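Local coordinates for protein peptide synthetase NRPS type II-PCP (Streptomyces verticillus, PDB 4NEO) that is a free-standing peptidyl carrier protein of the type II nonribosomal peptide synthetase kind, a small helical domain of the phosphopantetheine-attachment family, at residues A16-I21 against T75-T80. Residues are numbered along the deposited sequence; the frame is centred on the assembly and turned at random.
Sequences ALERDI and TVAGMT
Glu18 and Ile21 of helix 7-28 pack against Val76 and Thr80 of helix 76-86 in a buried helix-helix contact near the centre of the chain, joining the first and last helices of the carrier-protein helical bundle. The axes of the short segments approach to 9.2 Å, and their N-to-C directions differ by 127°. Thr80 suits its place by offering a methyl to the first helix while its hydroxyl is satisfied at home; CG2 lies 3.7 Å from Glu18 N. The Leu17 and Thr80 side chains run past one another in opposing directions, with Leu17 CG 4.1 Å from Thr80 CG2. Ile21 and Val76 present branched methyls to each other, Ile21 CG2 lying 4.1 Å from Val76 CG1. The same Ile21 methyl touches the selenium of Met79, present here as selenomethionine, whose long chain continues into the core against Val57 and Leu70. Glu18 crosses Val76 and Thr80 at about a right angle. Its extended chain lends CB and CG to the apolar layer and carries OE1 to Ala77 CB (3.5 Å), while the carboxylate charge is met by a salt bridge to Arg14. Thr80 OG1 lies 3.5 Å from Ile21 CD1. Set beside its own backbone N (chi1 -65°), this hydroxyl donates to Val76 O at 2.7 Å, from above the carbonyl plane, while Thr80 N reaches the same oxygen from the opposite face.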
loop_
_atom_site.group_PDB
_atom_site.type_symbol
_atom_site.label_atom_id
_atom_site.label_comp_id
_atom_site.label_asym_id
_atom_site.label_seq_id
_atom_site.Cartn_x
_atom_site.Cartn_y
_atom_site.Cartn_z
ATOM N N ALA A 16 -3.569 9.464 -5.166
ATOM C CA ALA A 16 -4.877 8.966 -4.780
ATOM C C ALA A 16 -4.791 7.526 -4.357
ATOM O O ALA A 16 -5.385 7.148 -3.334
ATOM C CB ALA A 16 -5.891 9.119 -5.901
ATOM N N LEU A 17 -4.032 6.712 -5.080
ATOM C CA LEU A 17 -3.871 5.326 -4.656
ATOM C C LEU A 17 -3.138 5.231 -3.318
ATOM O O LEU A 17 -3.493 4.438 -2.445
ATOM C CB LEU A 17 -3.134 4.513 -5.729
ATOM C CG LEU A 17 -2.858 3.039 -5.360
ATOM C CD1 LEU A 17 -4.131 2.256 -5.123
ATOM C CD2 LEU A 17 -2.095 2.408 -6.521
ATOM N N GLU A 18 -2.088 6.016 -3.179
ATOM C CA GLU A 18 -1.300 6.020 -1.973
ATOM C C GLU A 18 -2.132 6.352 -0.719
ATOM O O GLU A 18 -1.938 5.722 0.308
ATOM C CB GLU A 18 -0.145 7.020 -2.077
ATOM C CG GLU A 18 0.833 6.986 -0.925
ATOM C CD GLU A 18 1.898 8.076 -1.064
ATOM O OE1 GLU A 18 2.941 7.820 -1.638
ATOM O OE2 GLU A 18 1.682 9.202 -0.658
ATOM N N ARG A 19 -3.010 7.343 -0.831
ATOM C CA ARG A 19 -3.942 7.722 0.228
ATOM C C ARG A 19 -4.748 6.502 0.668
ATOM O O ARG A 19 -4.841 6.189 1.856
ATOM C CB ARG A 19 -4.932 8.750 -0.321
ATOM C CG ARG A 19 -4.864 10.204 0.128
ATOM C CD ARG A 19 -6.335 10.705 0.021
ATOM N NE ARG A 19 -7.077 9.723 -0.788
ATOM C CZ ARG A 19 -7.490 9.920 -2.029
ATOM N NH1 ARG A 19 -7.998 8.921 -2.701
ATOM N NH2 ARG A 19 -7.322 11.086 -2.595
ATOM N N ASP A 20 -5.347 5.820 -0.299
ATOM C CA ASP A 20 -6.183 4.659 0.005
ATOM C C ASP A 20 -5.392 3.507 0.603
ATOM O O ASP A 20 -5.870 2.826 1.494
ATOM C CB ASP A 20 -6.957 4.167 -1.229
ATOM C CG ASP A 20 -8.145 5.107 -1.640
ATOM O OD1 ASP A 20 -8.504 6.062 -0.923
ATOM O OD2 ASP A 20 -8.720 4.847 -2.712
ATOM N N ILE A 21 -4.199 3.218 0.069
ATOM C CA ILE A 21 -3.397 2.149 0.647
ATOM C C ILE A 21 -2.996 2.522 2.098
ATOM O O ILE A 21 -3.097 1.682 2.998
ATOM C CB ILE A 21 -2.161 1.821 -0.234
ATOM C CG1 ILE A 21 -2.648 1.198 -1.535
ATOM C CG2 ILE A 21 -1.192 0.905 0.481
ATOM C CD1 ILE A 21 -1.527 0.897 -2.541
ATOM N N THR A 75 6.977 -0.139 2.570
ATOM C CA THR A 75 6.341 1.133 2.908
ATOM C C THR A 75 5.076 1.277 2.086
ATOM O O THR A 75 4.891 0.593 1.045
ATOM C CB THR A 75 7.232 2.340 2.698
ATOM O OG1 THR A 75 7.512 2.516 1.295
ATOM C CG2 THR A 75 8.536 2.182 3.497
ATOM N N VAL A 76 4.187 2.146 2.546
ATOM C CA VAL A 76 2.991 2.434 1.792
ATOM C C VAL A 76 3.374 3.039 0.430
ATOM O O VAL A 76 2.794 2.652 -0.591
ATOM C CB VAL A 76 2.106 3.441 2.537
ATOM C CG1 VAL A 76 1.112 4.120 1.601
ATOM C CG2 VAL A 76 1.417 2.805 3.750
ATOM N N ALA A 77 4.293 4.023 0.416
ATOM C CA ALA A 77 4.711 4.649 -0.885
ATOM C C ALA A 77 5.356 3.637 -1.869
ATOM O O ALA A 77 5.119 3.702 -3.074
ATOM C CB ALA A 77 5.656 5.804 -0.665
ATOM N N GLY A 78 6.188 2.753 -1.331
ATOM C CA GLY A 78 6.859 1.707 -2.089
ATOM C C GLY A 78 5.836 0.769 -2.688
ATOM O O GLY A 78 5.889 0.486 -3.868
HETATM N N MSE A 79 4.878 0.334 -1.872
HETATM C CA MSE A 79 3.839 -0.575 -2.318
HETATM C C MSE A 79 3.002 0.062 -3.370
HETATM O O MSE A 79 2.646 -0.582 -4.373
HETATM C CB MSE A 79 3.019 -1.079 -1.146
HETATM C CG MSE A 79 1.913 -2.055 -1.580
HETATM SE SE MSE A 79 1.032 -2.767 0.061
HETATM C CE MSE A 79 0.143 -4.200 -0.880
ATOM N N THR A 80 2.660 1.327 -3.150
ATOM C CA THR A 80 1.871 2.107 -4.095
ATOM C C THR A 80 2.539 2.120 -5.465
ATOM O O THR A 80 1.911 1.873 -6.507
ATOM C CB THR A 80 1.664 3.551 -3.570
ATOM O OG1 THR A 80 0.879 3.476 -2.375
ATOM C CG2 THR A 80 0.906 4.391 -4.592
#